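Side-chain contact in N-alpha-acetyltransferase 35, NatC auxiliary subunit (PDB 6YGA), which serves as an auxiliary subunit of the yeast NatC N-terminal acetyltransferase, which acetylates the N-terminal methionine of the L-A virus Gag protein: residues 559-564 / 628-633. Sequence-based numbering, arbitrary orientation.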
loop_
_atom_site.group_PDB
_atom_site.type_symbol
_atom_site.label_atom_id
_atom_site.label_comp_id
_atom_site.label_asym_id
_atom_site.label_seq_id
_atom_site.Cartn_x
_atom_site.Cartn_y
_atom_site.Cartn_z
ATOM N N PHE B 559 12.289 15.836 23.891
ATOM C CA PHE B 559 13.240 16.271 22.874
ATOM C C PHE B 559 14.120 17.400 23.397
ATOM O O PHE B 559 15.338 17.396 23.196
ATOM C CB PHE B 559 12.485 16.709 21.615
ATOM C CG PHE B 559 13.374 17.050 20.446
ATOM C CD1 PHE B 559 13.947 18.308 20.332
ATOM C CD2 PHE B 559 13.616 16.118 19.446
ATOM C CE1 PHE B 559 14.752 18.626 19.255
ATOM C CE2 PHE B 559 14.418 16.432 18.364
ATOM C CZ PHE B 559 14.989 17.687 18.269
ATOM N N ALA B 560 13.511 18.378 24.079
ATOM C CA ALA B 560 14.252 19.537 24.571
ATOM C C ALA B 560 15.273 19.146 25.634
ATOM O O ALA B 560 16.344 19.758 25.726
ATOM C CB ALA B 560 13.278 20.577 25.119
ATOM N N ILE B 561 14.958 18.134 26.446
ATOM C CA ILE B 561 15.934 17.610 27.395
ATOM C C ILE B 561 17.103 16.973 26.654
ATOM O O ILE B 561 18.269 17.196 26.998
ATOM C CB ILE B 561 15.254 16.621 28.361
ATOM C CG1 ILE B 561 14.313 17.366 29.315
ATOM C CG2 ILE B 561 16.290 15.815 29.136
ATOM C CD1 ILE B 561 13.418 16.457 30.130
ATOM N N LEU B 562 16.815 16.190 25.612
ATOM C CA LEU B 562 17.885 15.566 24.839
ATOM C C LEU B 562 18.776 16.616 24.186
ATOM O O LEU B 562 20.007 16.495 24.197
ATOM C CB LEU B 562 17.301 14.621 23.788
ATOM C CG LEU B 562 16.612 13.374 24.346
ATOM C CD1 LEU B 562 15.845 12.635 23.264
ATOM C CD2 LEU B 562 17.631 12.459 25.004
ATOM N N LYS B 563 18.174 17.663 23.613
ATOM C CA LYS B 563 18.987 18.709 23.000
ATOM C C LYS B 563 19.754 19.512 24.045
ATOM O O LYS B 563 20.880 19.950 23.780
ATOM C CB LYS B 563 18.125 19.637 22.143
ATOM C CG LYS B 563 18.933 20.775 21.545
ATOM C CD LYS B 563 18.173 21.599 20.532
ATOM C CE LYS B 563 19.090 22.666 19.944
ATOM N NZ LYS B 563 18.369 23.637 19.081
ATOM N N SER B 564 19.181 19.700 25.237
ATOM C CA SER B 564 19.902 20.411 26.289
ATOM C C SER B 564 21.204 19.710 26.652
ATOM O O SER B 564 22.179 20.371 27.026
ATOM C CB SER B 564 19.025 20.562 27.531
ATOM O OG SER B 564 17.857 21.312 27.250
ATOM N N ARG B 628 12.313 20.682 36.759
ATOM C CA ARG B 628 10.972 21.128 36.398
ATOM C C ARG B 628 10.468 20.403 35.155
ATOM O O ARG B 628 9.281 20.070 35.058
ATOM C CB ARG B 628 10.959 22.644 36.191
ATOM C CG ARG B 628 10.953 23.432 37.492
ATOM C CD ARG B 628 11.401 24.877 37.307
ATOM N NE ARG B 628 10.478 25.664 36.491
ATOM C CZ ARG B 628 9.424 26.319 36.970
ATOM N NH1 ARG B 628 9.142 26.276 38.265
ATOM N NH2 ARG B 628 8.645 27.013 36.151
ATOM N N ALA B 629 11.360 20.135 34.198
ATOM C CA ALA B 629 10.949 19.467 32.968
ATOM C C ALA B 629 10.639 17.994 33.209
ATOM O O ALA B 629 9.649 17.469 32.686
ATOM C CB ALA B 629 12.029 19.620 31.899
ATOM N N THR B 630 11.475 17.308 33.992
ATOM C CA THR B 630 11.220 15.897 34.262
ATOM C C THR B 630 10.001 15.719 35.155
ATOM O O THR B 630 9.223 14.775 34.970
ATOM C CB THR B 630 12.451 15.248 34.890
ATOM O OG1 THR B 630 12.703 15.829 36.176
ATOM C CG2 THR B 630 13.654 15.463 33.999
ATOM N N ASN B 631 9.811 16.616 36.127
ATOM C CA ASN B 631 8.633 16.524 36.981
ATOM C C ASN B 631 7.353 16.741 36.184
ATOM O O ASN B 631 6.326 16.123 36.485
ATOM C CB ASN B 631 8.732 17.526 38.131
ATOM C CG ASN B 631 7.517 17.501 39.036
ATOM O OD1 ASN B 631 7.281 16.530 39.756
ATOM N ND2 ASN B 631 6.743 18.578 39.012
ATOM N N PHE B 632 7.395 17.588 35.154
ATOM C CA PHE B 632 6.216 17.760 34.310
ATOM C C PHE B 632 5.893 16.483 33.547
ATOM O O PHE B 632 4.722 16.096 33.444
ATOM C CB PHE B 632 6.414 18.924 33.339
ATOM C CG PHE B 632 5.329 19.031 32.306
ATOM C CD1 PHE B 632 4.168 19.734 32.575
ATOM C CD2 PHE B 632 5.464 18.416 31.073
ATOM C CE1 PHE B 632 3.165 19.826 31.633
ATOM C CE2 PHE B 632 4.463 18.503 30.129
ATOM C CZ PHE B 632 3.313 19.212 30.410
ATOM N N ILE B 633 6.915 15.820 32.997
ATOM C CA ILE B 633 6.693 14.594 32.232
ATOM C C ILE B 633 6.044 13.528 33.107
ATOM O O ILE B 633 5.047 12.905 32.721
ATOM C CB ILE B 633 8.018 14.099 31.623
ATOM C CG1 ILE B 633 8.433 14.996 30.455
ATOM C CG2 ILE B 633 7.906 12.643 31.180
ATOM C CD1 ILE B 633 9.691 14.539 29.749
#
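The helical segments 559-564 and 628-633 run antiparallel, their axes 11.0 Å apart at closest approach and their directions 153° from each other, and come nearest at Ile561 and Ala629. The CA atoms of these two residues are 7.7 Å apart, and both side chains leave the backbone toward the opposing helix. At this rather wide spacing the gap is spanned mainly by Ile561: CG1 lies anti to its own carbonyl carbon (chi1 -70°), and the extended second torsion of 170° carries CD1 outward to the other helix. There the methyl touches three residues, Ala629, Thr630 and Ile633, that lie within about one turn of helix. The short side chain of Ala629 lets the isoleucine methyl come close to the backbone, with CB 3.9 Å from Ile561 CD1. Thr630 offers its methyl, CG2 lying 4.0 Å from Ile561 CD1 and the side chains of Ile561 and Thr630 crossing at about a right angle, while its OG1 is hydrogen-bonded to Glu627 O of its own helix. Ile633 meets Ile561 methyl to methyl, CD1 to CD1 at 4.2 Å. No hydrogen bond crosses the interface; its contacts are apolar and largely buried. Phe557, one turn before Ile561, extends the seam onto Ala629, Phe632 and Ile633, and helix 668-701 touches Thr630 and Ile633. Such antiparallel packing is characteristic of an all-helical bundle, here joining the C-terminal end of helix 511-564 to helix 619-653 within the region assigned to the NAA35-like TPR-repeat family.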